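Local coordinates for ankyrin repeat and SOCS box protein 11 (Homo sapiens, PDB 4UUC) that recognises substrates such as BIK, DIRAS2 and RPN1 for a cullin-5-RING E3 ubiquitin ligase, its ankyrin repeat domain being the part present here, at residues A[129-134]-A[163-168]; A[159-164]-A[189-194]. All blocks are in the same frame, centred on the assembly; numbering follows the deposited sequence.

Interaction 1 (A[129-134]-A[163-168]); sequences DHEVPQ and HGQWLD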
loop_
_atom_site.group_PDB
_atom_site.type_symbol
_atom_site.label_atom_id
_atom_site.label_comp_id
_atom_site.label_asym_id
_atom_site.label_seq_id
_atom_site.Cartn_x
_atom_site.Cartn_y
_atom_site.Cartn_z
ATOM N N ASP A 129 -0.153 -0.348 -12.402
ATOM C CA ASP A 129 1.276 -0.527 -12.656
ATOM C C ASP A 129 2.103 0.676 -12.203
ATOM O O ASP A 129 3.170 0.937 -12.753
ATOM C CB ASP A 129 1.533 -0.775 -14.149
ATOM C CG ASP A 129 0.888 -2.047 -14.657
ATOM O OD1 ASP A 129 0.975 -3.089 -13.969
ATOM O OD2 ASP A 129 0.289 -2.005 -15.752
ATOM N N HIS A 130 1.616 1.408 -11.206
ATOM C CA HIS A 130 2.316 2.598 -10.731
ATOM C C HIS A 130 3.651 2.242 -10.084
ATOM O O HIS A 130 3.679 1.710 -8.975
ATOM C CB HIS A 130 1.453 3.369 -9.729
ATOM C CG HIS A 130 2.083 4.638 -9.244
ATOM N ND1 HIS A 130 1.722 5.244 -8.059
ATOM C CD2 HIS A 130 3.050 5.418 -9.785
ATOM C CE1 HIS A 130 2.438 6.342 -7.892
ATOM N NE2 HIS A 130 3.252 6.470 -8.925
ATOM N N GLU A 131 4.754 2.540 -10.768
ATOM C CA GLU A 131 6.075 2.264 -10.207
ATOM C C GLU A 131 6.612 3.467 -9.447
ATOM O O GLU A 131 7.052 4.441 -10.050
ATOM C CB GLU A 131 7.081 1.864 -11.290
ATOM C CG GLU A 131 8.463 1.521 -10.703
ATOM C CD GLU A 131 9.485 1.068 -11.736
ATOM O OE1 GLU A 131 9.119 0.881 -12.915
ATOM O OE2 GLU A 131 10.663 0.898 -11.357
ATOM N N VAL A 132 6.580 3.389 -8.122
ATOM C CA VAL A 132 7.230 4.390 -7.285
ATOM C C VAL A 132 8.733 4.125 -7.319
ATOM O O VAL A 132 9.165 2.995 -7.090
ATOM C CB VAL A 132 6.702 4.356 -5.835
ATOM C CG1 VAL A 132 7.558 5.225 -4.920
ATOM C CG2 VAL A 132 5.260 4.820 -5.804
ATOM N N PRO A 133 9.538 5.155 -7.630
ATOM C CA PRO A 133 10.987 4.930 -7.706
ATOM C C PRO A 133 11.549 4.238 -6.468
ATOM O O PRO A 133 11.250 4.640 -5.344
ATOM C CB PRO A 133 11.552 6.348 -7.848
ATOM C CG PRO A 133 10.468 7.105 -8.534
ATOM C CD PRO A 133 9.182 6.543 -7.982
ATOM N N GLN A 134 12.315 3.175 -6.703
ATOM C CA GLN A 134 12.986 2.391 -5.663
ATOM C C GLN A 134 12.050 1.513 -4.812
ATOM O O GLN A 134 12.526 0.640 -4.086
ATOM C CB GLN A 134 13.804 3.316 -4.756
ATOM C CG GLN A 134 14.773 4.205 -5.528
ATOM C CD GLN A 134 15.686 3.401 -6.440
ATOM O OE1 GLN A 134 16.309 2.431 -6.008
ATOM N NE2 GLN A 134 15.749 3.784 -7.709
ATOM N N HIS A 163 6.687 -6.085 -14.656
ATOM C CA HIS A 163 6.964 -4.715 -14.227
ATOM C C HIS A 163 7.185 -4.655 -12.716
ATOM O O HIS A 163 6.254 -4.878 -11.939
ATOM C CB HIS A 163 5.811 -3.798 -14.638
ATOM C CG HIS A 163 6.130 -2.338 -14.543
ATOM N ND1 HIS A 163 5.296 -1.362 -15.045
ATOM C CD2 HIS A 163 7.185 -1.686 -13.999
ATOM C CE1 HIS A 163 5.823 -0.173 -14.814
ATOM N NE2 HIS A 163 6.971 -0.341 -14.182
ATOM N N GLY A 164 8.414 -4.357 -12.306
ATOM C CA GLY A 164 8.769 -4.361 -10.899
ATOM C C GLY A 164 9.455 -3.095 -10.422
ATOM O O GLY A 164 8.838 -2.032 -10.366
ATOM N N GLN A 165 10.727 -3.231 -10.049
ATOM C CA GLN A 165 11.560 -2.108 -9.625
ATOM C C GLN A 165 12.722 -1.994 -10.610
ATOM O O GLN A 165 13.749 -2.658 -10.457
ATOM C CB GLN A 165 12.060 -2.305 -8.191
ATOM C CG GLN A 165 12.632 -1.051 -7.542
ATOM C CD GLN A 165 14.011 -0.694 -8.062
ATOM O OE1 GLN A 165 14.173 0.258 -8.829
ATOM N NE2 GLN A 165 15.015 -1.457 -7.646
ATOM N N TRP A 166 12.524 -1.147 -11.617
ATOM C CA TRP A 166 13.378 -1.060 -12.803
ATOM C C TRP A 166 13.644 -2.471 -13.358
ATOM O O TRP A 166 12.729 -3.082 -13.903
ATOM C CB TRP A 166 14.682 -0.300 -12.514
ATOM C CG TRP A 166 15.424 0.035 -13.797
ATOM C CD1 TRP A 166 14.888 0.570 -14.932
ATOM C CD2 TRP A 166 16.818 -0.172 -14.075
ATOM N NE1 TRP A 166 15.854 0.712 -15.896
ATOM C CE2 TRP A 166 17.048 0.267 -15.396
ATOM C CE3 TRP A 166 17.891 -0.681 -13.336
ATOM C CZ2 TRP A 166 18.305 0.211 -15.993
ATOM C CZ3 TRP A 166 19.140 -0.735 -13.932
ATOM C CH2 TRP A 166 19.334 -0.295 -15.248
ATOM N N LEU A 167 14.863 -2.994 -13.227
ATOM C CA LEU A 167 15.191 -4.297 -13.822
ATOM C C LEU A 167 14.883 -5.489 -12.908
ATOM O O LEU A 167 14.967 -6.642 -13.339
ATOM C CB LEU A 167 16.665 -4.347 -14.222
ATOM C CG LEU A 167 17.089 -3.566 -15.473
ATOM C CD1 LEU A 167 18.561 -3.816 -15.744
ATOM C CD2 LEU A 167 16.255 -3.914 -16.695
ATOM N N ASP A 168 14.546 -5.216 -11.652
ATOM C CA ASP A 168 14.162 -6.270 -10.716
ATOM C C ASP A 168 12.670 -6.560 -10.902
ATOM O O ASP A 168 11.819 -5.752 -10.528
ATOM C CB ASP A 168 14.472 -5.850 -9.275
ATOM C CG ASP A 168 14.887 -7.021 -8.391
ATOM O OD1 ASP A 168 15.782 -7.794 -8.786
ATOM O OD2 ASP A 168 14.325 -7.157 -7.287
HETATM O O HOH W 1 12.463 2.038 -9.386
#

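Interaction 2 (A[159-164]-A[189-194]); sequences ASVDHG and YGANLK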
loop_
_atom_site.group_PDB
_atom_site.type_symbol
_atom_site.label_atom_id
_atom_site.label_comp_id
_atom_site.label_asym_id
_atom_site.label_seq_id
_atom_site.Cartn_x
_atom_site.Cartn_y
_atom_site.Cartn_z
ATOM N N ALA A 159 -2.378 -6.585 -13.931
ATOM C CA ALA A 159 -1.074 -6.020 -13.606
ATOM C C ALA A 159 0.016 -6.618 -14.496
ATOM O O ALA A 159 0.036 -7.826 -14.728
ATOM C CB ALA A 159 -0.748 -6.258 -12.138
ATOM N N SER A 160 0.911 -5.772 -15.000
ATOM C CA SER A 160 2.012 -6.235 -15.840
ATOM C C SER A 160 2.942 -7.140 -15.040
ATOM O O SER A 160 3.604 -6.694 -14.101
ATOM C CB SER A 160 2.790 -5.051 -16.412
ATOM O OG SER A 160 3.842 -5.496 -17.250
ATOM N N VAL A 161 2.995 -8.412 -15.425
ATOM C CA VAL A 161 3.683 -9.427 -14.636
ATOM C C VAL A 161 5.179 -9.164 -14.455
ATOM O O VAL A 161 5.737 -9.505 -13.412
ATOM C CB VAL A 161 3.482 -10.836 -15.262
ATOM C CG1 VAL A 161 4.181 -10.947 -16.611
ATOM C CG2 VAL A 161 3.966 -11.921 -14.310
ATOM N N ASP A 162 5.823 -8.549 -15.445
ATOM C CA ASP A 162 7.270 -8.342 -15.402
ATOM C C ASP A 162 7.669 -6.939 -14.928
ATOM O O ASP A 162 8.854 -6.640 -14.802
ATOM C CB ASP A 162 7.889 -8.604 -16.779
ATOM C CG ASP A 162 7.904 -10.082 -17.150
ATOM O OD1 ASP A 162 8.184 -10.928 -16.268
ATOM O OD2 ASP A 162 7.641 -10.398 -18.332
ATOM N N HIS A 163 6.687 -6.085 -14.656
ATOM C CA HIS A 163 6.964 -4.715 -14.227
ATOM C C HIS A 163 7.185 -4.655 -12.716
ATOM O O HIS A 163 6.254 -4.878 -11.939
ATOM C CB HIS A 163 5.811 -3.798 -14.638
ATOM C CG HIS A 163 6.130 -2.338 -14.543
ATOM N ND1 HIS A 163 5.296 -1.362 -15.045
ATOM C CD2 HIS A 163 7.185 -1.686 -13.999
ATOM C CE1 HIS A 163 5.823 -0.173 -14.814
ATOM N NE2 HIS A 163 6.971 -0.341 -14.182
ATOM N N GLY A 164 8.414 -4.357 -12.306
ATOM C CA GLY A 164 8.769 -4.361 -10.899
ATOM C C GLY A 164 9.455 -3.095 -10.422
ATOM O O GLY A 164 8.838 -2.032 -10.366
ATOM N N TYR A 189 1.002 -16.545 -15.034
ATOM C CA TYR A 189 0.592 -15.314 -15.701
ATOM C C TYR A 189 1.678 -14.762 -16.628
ATOM O O TYR A 189 1.631 -13.600 -17.034
ATOM C CB TYR A 189 0.192 -14.262 -14.662
ATOM C CG TYR A 189 -1.257 -14.355 -14.260
ATOM C CD1 TYR A 189 -1.663 -15.192 -13.233
ATOM C CD2 TYR A 189 -2.226 -13.612 -14.921
ATOM C CE1 TYR A 189 -2.990 -15.284 -12.866
ATOM C CE2 TYR A 189 -3.557 -13.697 -14.562
ATOM C CZ TYR A 189 -3.933 -14.532 -13.537
ATOM O OH TYR A 189 -5.256 -14.614 -13.181
ATOM N N GLY A 190 2.650 -15.604 -16.965
ATOM C CA GLY A 190 3.569 -15.321 -18.053
ATOM C C GLY A 190 4.881 -14.655 -17.687
ATOM O O GLY A 190 5.526 -14.050 -18.545
ATOM N N ALA A 191 5.291 -14.765 -16.428
ATOM C CA ALA A 191 6.560 -14.187 -16.004
ATOM C C ALA A 191 7.716 -14.793 -16.791
ATOM O O ALA A 191 7.725 -15.990 -17.082
ATOM C CB ALA A 191 6.769 -14.395 -14.521
ATOM N N ASN A 192 8.681 -13.951 -17.143
ATOM C CA ASN A 192 9.881 -14.391 -17.844
ATOM C C ASN A 192 10.908 -14.933 -16.855
ATOM O O ASN A 192 11.544 -14.171 -16.129
ATOM C CB ASN A 192 10.472 -13.229 -18.649
ATOM C CG ASN A 192 11.601 -13.662 -19.567
ATOM O OD1 ASN A 192 12.411 -14.522 -19.222
ATOM N ND2 ASN A 192 11.660 -13.058 -20.746
ATOM N N LEU A 193 11.077 -16.252 -16.832
ATOM C CA LEU A 193 11.942 -16.886 -15.838
ATOM C C LEU A 193 13.427 -16.751 -16.158
ATOM O O LEU A 193 14.271 -17.038 -15.310
ATOM C CB LEU A 193 11.587 -18.372 -15.696
ATOM C CG LEU A 193 10.567 -18.713 -14.602
ATOM C CD1 LEU A 193 9.188 -18.168 -14.951
ATOM C CD2 LEU A 193 10.507 -20.214 -14.349
ATOM N N LYS A 194 13.750 -16.311 -17.369
ATOM C CA LYS A 194 15.141 -16.280 -17.813
ATOM C C LYS A 194 15.799 -14.906 -17.655
ATOM O O LYS A 194 17.013 -14.822 -17.459
ATOM C CB LYS A 194 15.227 -16.732 -19.275
ATOM C CG LYS A 194 14.760 -18.169 -19.512
ATOM C CD LYS A 194 15.729 -19.191 -18.929
ATOM C CE LYS A 194 15.184 -20.613 -19.031
ATOM N NZ LYS A 194 15.081 -21.106 -20.434
#

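Interaction 1 (A[129-134]-A[163-168])
Glu131 lays its side chain across the gap to 163-168 and overlaps the edge of the His163 ring and the backbone from Gly164 to Trp166. CG stands anti to the backbone N (chi1 -178°) and CD continues the extended chain, which carries the carboxylate well beyond its own backbone. Its two oxygens then divide the work. Glu131 OE1 accepts from His163 NE2 at 2.8 Å, lying almost in the imidazole plane; the donor comes on the anti side but tilted out of the carboxylate plane, and carboxylate and ring planes are turned 76° apart. OE2 takes the backbone N-H of Trp166 on its syn side, likewise tilted out of the plane, Trp166 N to Glu131 OE2 being 2.8 Å and the bond fairly straight at 165°. A water is a third link: it donates to Glu131 OE2 and accepts from Gln134 N, 2.9 Å away. With both oxygens engaged, rotation of the carboxylate is restrained, and its charge would probably favour a protonated His163. Near the ring's other nitrogen lies Asp129, whose CB is 3.9 Å from His163 ND1, while Asp129 OD1 probably accepts from Ser160 N. An alanine at Glu131 would probably leave His163 NE2 and the Trp166 N-H without their acceptor and the bridging water less firmly placed. Glutamate suits the site because its length and two acceptors serve a side chain and a backbone N-H together. Gln165 CG packs 3.8 Å from Gln134 C, and Gln165 to Asp168 form a type II' beta turn. Such side-by-side loops, each leading into the first helix of a helix pair, are those of the beta-hairpin-like fingers of an ankyrin repeat stack.

Interaction 2 (A[159-164]-A[189-194])
The carboxylate of Asp162 turns its edge to the backbone N-H of Asn192; the amide of Asn192 points away, its plane 58° from the carboxylate. Asp162 OD1 uses its syn lone pair to accept that N-H, a long but nearly straight bond (Asn192 N to Asp162 OD1 3.2 Å, 173°), while Asp162 OD2 comes 4.0 Å from Asn192 CB. The amide itself is turned to its own chain: Asn192 OD1 accepts from Lys194 N at 2.9 Å, in the carbonyl plane, which makes an Asx turn, and Arg195 N gives the same oxygen a further bond. Asparagine suits this place because its short side chain reaches forward to the N-H groups two and three residues on. The two segments lie at the ends of ankyrin repeats 5 and 6, each coming after a helix, 148-156 and 180-188. In the second of them helix 180-188 ends in a Schellman motif whose C-prime residue is Gly190; its positive phi would jam a beta carbon against the preceding carbonyl oxygen. Beside that helix end Val161 supplies the apolar part. Its CG2, anti to the backbone N, meets Ala191 CB at 3.7 Å, and CG1, set between the backbone N and the carbonyl carbon (chi1 67°), lies 3.7 Å from Tyr189 O. A small residue at Ala191 is consistent with the close approach of 5.7 Å between Val161 CA and Ala191 CA. Leu186 of helix 180-188 packs on both Val161 and Ala191, and the ring of Tyr189 leads off toward Leu155 of helix 148-156.

Interactions 1 and 2 follow one another along the ankyrin stack, their centres about 12 Å apart, and the loop after helix 148-156 serves both. Its earlier part, around Val161 and Asp162, faces 189-194, while from His163 onward it faces 129-134, so that a type I beta turn from Ser160 to His163 joins the two contacts. They also touch directly: Asp129 OD1 of interaction 1 lies 2.9 Å from Ser160 N of interaction 2, a probable hydrogen bond. In each contact a side-chain carboxylate from the earlier loop accepts a backbone N-H of the next, linking successive repeats through the same type of bond.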